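Local atomic coordinates of archeaosine synthase QueF-Like (PDB entry 5K0P), a protein that converts the nitrile of preQ0-modified archaeal tRNA to a formamidine, using free ammonium, in the final step of archaeosine biosynthesis. Residues I37-V42 against N78-K83. Residues are numbered along the deposited sequence; the frame is centred on the assembly and turned at random.
Sequences IPRGAV and NPPYVK
Asn-78, which leaves helix 62-77 with a positive phi, turns its carbonyl toward Arg-39: O of Asn-78 lies 3.1 Å from NH2 of Arg-39, at the edge of the guanidinium and near its plane. Pro-79 follows and meets the backbone of the other segment, its CB 3.1 Å from O of Ile-37. Pro-80 comes equally close to that carbonyl through CD, and the ring carbons of the two prolines thus crowd an oxygen that is buried with no polar partner. On the Arg-39 side, CD of Pro-80 sits over one guanidinium face, 3.8 Å above the plane and displaced toward the rim, while CB of Pro-80 is 3.7 Å from NH1 of Arg-39. The arginine chain bends about its CG-CD bond (chi3 -72°), which sets NE off the extended line of the chain. CG of Pro-80 packs 4.0 Å from both CB and CG2 of Ile-37, the two side chains crossing at about a right angle. At Tyr-81 the strand begins, and N of Ile-37 donates a hydrogen bond of 3.0 Å to O of Tyr-81. CD1 of Ile-37 rests 3.9 Å from CB of Tyr-81, and its CG1 lies at the edge of the phenol ring, whose OH is hydrogen-bonded to Glu-35. An alanine at Ile-37, without CG1, CG2 and CD1, would probably open a gap beside CB of Tyr-81 and leave CG of Pro-80 with CB alone to pack on. With the side chain of Pro-79 about 8 Å from that of substrate-binding Leu-43, the contact joins the end of strand 27-37 to the start of strand 81-90, antiparallel neighbours in the four-stranded sheet backed by helices that characterises the tunnel fold.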
ATOM      1  N   ILE A  37       9.905  -3.886  28.390  1.00 27.33           N
ATOM      2  CA  ILE A  37      10.945  -2.987  28.883  1.00 28.36           C
ATOM      3  C   ILE A  37      11.940  -3.810  29.638  1.00 31.79           C
ATOM      4  O   ILE A  37      11.570  -4.431  30.664  1.00 34.73           O
ATOM      5  CB  ILE A  37      10.395  -1.915  29.820  1.00 30.60           C
ATOM      6  CG1 ILE A  37       9.412  -1.084  29.051  1.00 30.58           C
ATOM      7  CG2 ILE A  37      11.542  -1.000  30.388  1.00 33.51           C
ATOM      8  CD1 ILE A  37       8.742  -0.036  29.858  1.00 33.39           C
ATOM      9  N   PRO A  38      13.215  -3.823  29.172  1.00 30.64           N
ATOM     10  CA  PRO A  38      14.251  -4.553  29.880  1.00 30.87           C
ATOM     11  C   PRO A  38      14.512  -3.894  31.211  1.00 35.49           C
ATOM     12  O   PRO A  38      14.365  -2.638  31.312  1.00 28.62           O
ATOM     13  CB  PRO A  38      15.483  -4.387  28.980  1.00 31.35           C
ATOM     14  CG  PRO A  38      14.925  -4.141  27.621  1.00 28.74           C
ATOM     15  CD  PRO A  38      13.703  -3.299  27.883  1.00 28.34           C
ATOM     16  N   ARG A  39      14.853  -4.748  32.215  1.00 36.95           N
ATOM     17  CA  ARG A  39      15.459  -4.317  33.474  1.00 37.37           C
ATOM     18  C   ARG A  39      16.725  -5.132  33.736  1.00 39.07           C
ATOM     19  O   ARG A  39      16.696  -6.211  34.376  1.00 44.23           O
ATOM     20  CB  ARG A  39      14.497  -4.437  34.681  1.00 39.85           C
ATOM     21  CG  ARG A  39      15.173  -3.844  35.948  1.00 50.71           C
ATOM     22  CD  ARG A  39      14.550  -4.236  37.293  1.00 64.28           C
ATOM     23  NE  ARG A  39      13.250  -3.601  37.538  1.00 75.78           N
ATOM     24  CZ  ARG A  39      12.032  -4.178  37.473  1.00 71.50           C
ATOM     25  NH1 ARG A  39      10.951  -3.421  37.714  1.00 62.54           N
ATOM     26  NH2 ARG A  39      11.851  -5.476  37.173  1.00 67.08           N
ATOM     27  N   GLY A  40      17.840  -4.658  33.228  1.00 43.78           N
ATOM     28  CA  GLY A  40      19.086  -5.455  33.303  1.00 61.36           C
ATOM     29  C   GLY A  40      19.135  -6.903  32.771  1.00 62.69           C
ATOM     30  O   GLY A  40      20.062  -7.679  33.125  1.00 74.56           O
ATOM     31  N   ALA A  41      18.159  -7.270  31.947  1.00 53.74           N
ATOM     32  CA  ALA A  41      18.312  -8.414  31.093  1.00 46.03           C
ATOM     33  C   ALA A  41      17.457  -8.188  29.856  1.00 42.68           C
ATOM     34  O   ALA A  41      16.238  -7.820  29.927  1.00 37.24           O
ATOM     35  CB  ALA A  41      17.919  -9.699  31.817  1.00 48.89           C
ATOM     36  N   VAL A  42      18.140  -8.346  28.726  1.00 37.20           N
ATOM     37  CA  VAL A  42      17.546  -8.415  27.419  1.00 37.76           C
ATOM     38  C   VAL A  42      17.320  -9.882  27.085  1.00 36.99           C
ATOM     39  O   VAL A  42      18.214 -10.731  27.297  1.00 31.49           O
ATOM     40  CB  VAL A  42      18.437  -7.737  26.345  1.00 36.76           C
ATOM     41  CG1 VAL A  42      18.019  -8.137  24.926  1.00 39.65           C
ATOM     42  CG2 VAL A  42      18.346  -6.243  26.560  1.00 37.78           C
ATOM     43  N   ASN A  78      12.039 -10.963  33.883  1.00 34.15           N
ATOM     44  CA  ASN A  78      11.348 -10.136  34.877  1.00 36.91           C
ATOM     45  C   ASN A  78      11.256  -8.675  34.509  1.00 35.25           C
ATOM     46  O   ASN A  78      11.783  -7.855  35.245  1.00 39.00           O
ATOM     47  CB  ASN A  78      12.029 -10.296  36.256  1.00 42.01           C
ATOM     48  CG  ASN A  78      12.092 -11.758  36.703  1.00 49.37           C
ATOM     49  OD1 ASN A  78      13.127 -12.486  36.494  1.00 54.17           O
ATOM     50  ND2 ASN A  78      10.970 -12.230  37.279  1.00 47.47           N
ATOM     51  N   PRO A  79      10.635  -8.350  33.345  1.00 32.44           N
ATOM     52  CA  PRO A  79      10.600  -6.974  32.894  1.00 32.73           C
ATOM     53  C   PRO A  79       9.452  -6.273  33.563  1.00 32.56           C
ATOM     54  O   PRO A  79       8.503  -6.934  33.880  1.00 32.04           O
ATOM     55  CB  PRO A  79      10.319  -7.115  31.400  1.00 31.81           C
ATOM     56  CG  PRO A  79       9.541  -8.328  31.310  1.00 32.50           C
ATOM     57  CD  PRO A  79       9.927  -9.228  32.405  1.00 30.94           C
ATOM     58  N   PRO A  80       9.545  -4.959  33.807  1.00 32.41           N
ATOM     59  CA  PRO A  80       8.412  -4.244  34.425  1.00 35.35           C
ATOM     60  C   PRO A  80       7.190  -4.071  33.538  1.00 34.76           C
ATOM     61  O   PRO A  80       6.143  -3.640  34.046  1.00 33.82           O
ATOM     62  CB  PRO A  80       8.978  -2.827  34.680  1.00 34.91           C
ATOM     63  CG  PRO A  80      10.111  -2.683  33.739  1.00 33.22           C
ATOM     64  CD  PRO A  80      10.714  -4.061  33.653  1.00 32.41           C
ATOM     65  N   TYR A  81       7.339  -4.316  32.236  1.00 32.85           N
ATOM     66  CA  TYR A  81       6.234  -4.240  31.296  1.00 31.37           C
ATOM     67  C   TYR A  81       6.508  -5.275  30.219  1.00 25.71           C
ATOM     68  O   TYR A  81       7.623  -5.366  29.703  1.00 24.22           O
ATOM     69  CB  TYR A  81       6.116  -2.848  30.602  1.00 30.38           C
ATOM     70  CG  TYR A  81       5.152  -2.811  29.432  1.00 31.09           C
ATOM     71  CD1 TYR A  81       3.814  -2.985  29.619  1.00 30.22           C
ATOM     72  CD2 TYR A  81       5.609  -2.594  28.130  1.00 31.55           C
ATOM     73  CE1 TYR A  81       2.933  -2.954  28.583  1.00 31.33           C
ATOM     74  CE2 TYR A  81       4.734  -2.564  27.056  1.00 29.53           C
ATOM     75  CZ  TYR A  81       3.400  -2.767  27.288  1.00 28.38           C
ATOM     76  OH  TYR A  81       2.559  -2.724  26.199  1.00 29.20           O
ATOM     77  N   VAL A  82       5.469  -6.017  29.890  1.00 24.51           N
ATOM     78  CA  VAL A  82       5.446  -7.002  28.769  1.00 25.66           C
ATOM     79  C   VAL A  82       4.061  -7.065  28.216  1.00 23.30           C
ATOM     80  O   VAL A  82       3.071  -7.109  28.987  1.00 29.29           O
ATOM     81  CB  VAL A  82       5.707  -8.457  29.207  1.00 30.25           C
ATOM     82  CG1 VAL A  82       5.967  -9.412  28.022  1.00 27.63           C
ATOM     83  CG2 VAL A  82       6.927  -8.485  29.983  1.00 37.18           C
ATOM     84  N   LYS A  83       3.982  -7.099  26.886  1.00 21.57           N
ATOM     85  CA  LYS A  83       2.768  -7.348  26.194  1.00 22.30           C
ATOM     86  C   LYS A  83       3.026  -8.326  25.072  1.00 20.56           C
ATOM     87  O   LYS A  83       4.012  -8.196  24.338  1.00 22.11           O
ATOM     88  CB  LYS A  83       2.192  -6.043  25.637  1.00 25.36           C
ATOM     89  CG  LYS A  83       0.882  -6.226  24.935  1.00 26.49           C
ATOM     90  CD  LYS A  83       0.214  -4.917  24.558  1.00 29.81           C
ATOM     91  CE  LYS A  83       0.870  -4.325  23.305  1.00 38.83           C
ATOM     92  NZ  LYS A  83       0.147  -3.141  22.736  1.00 48.45           N
TER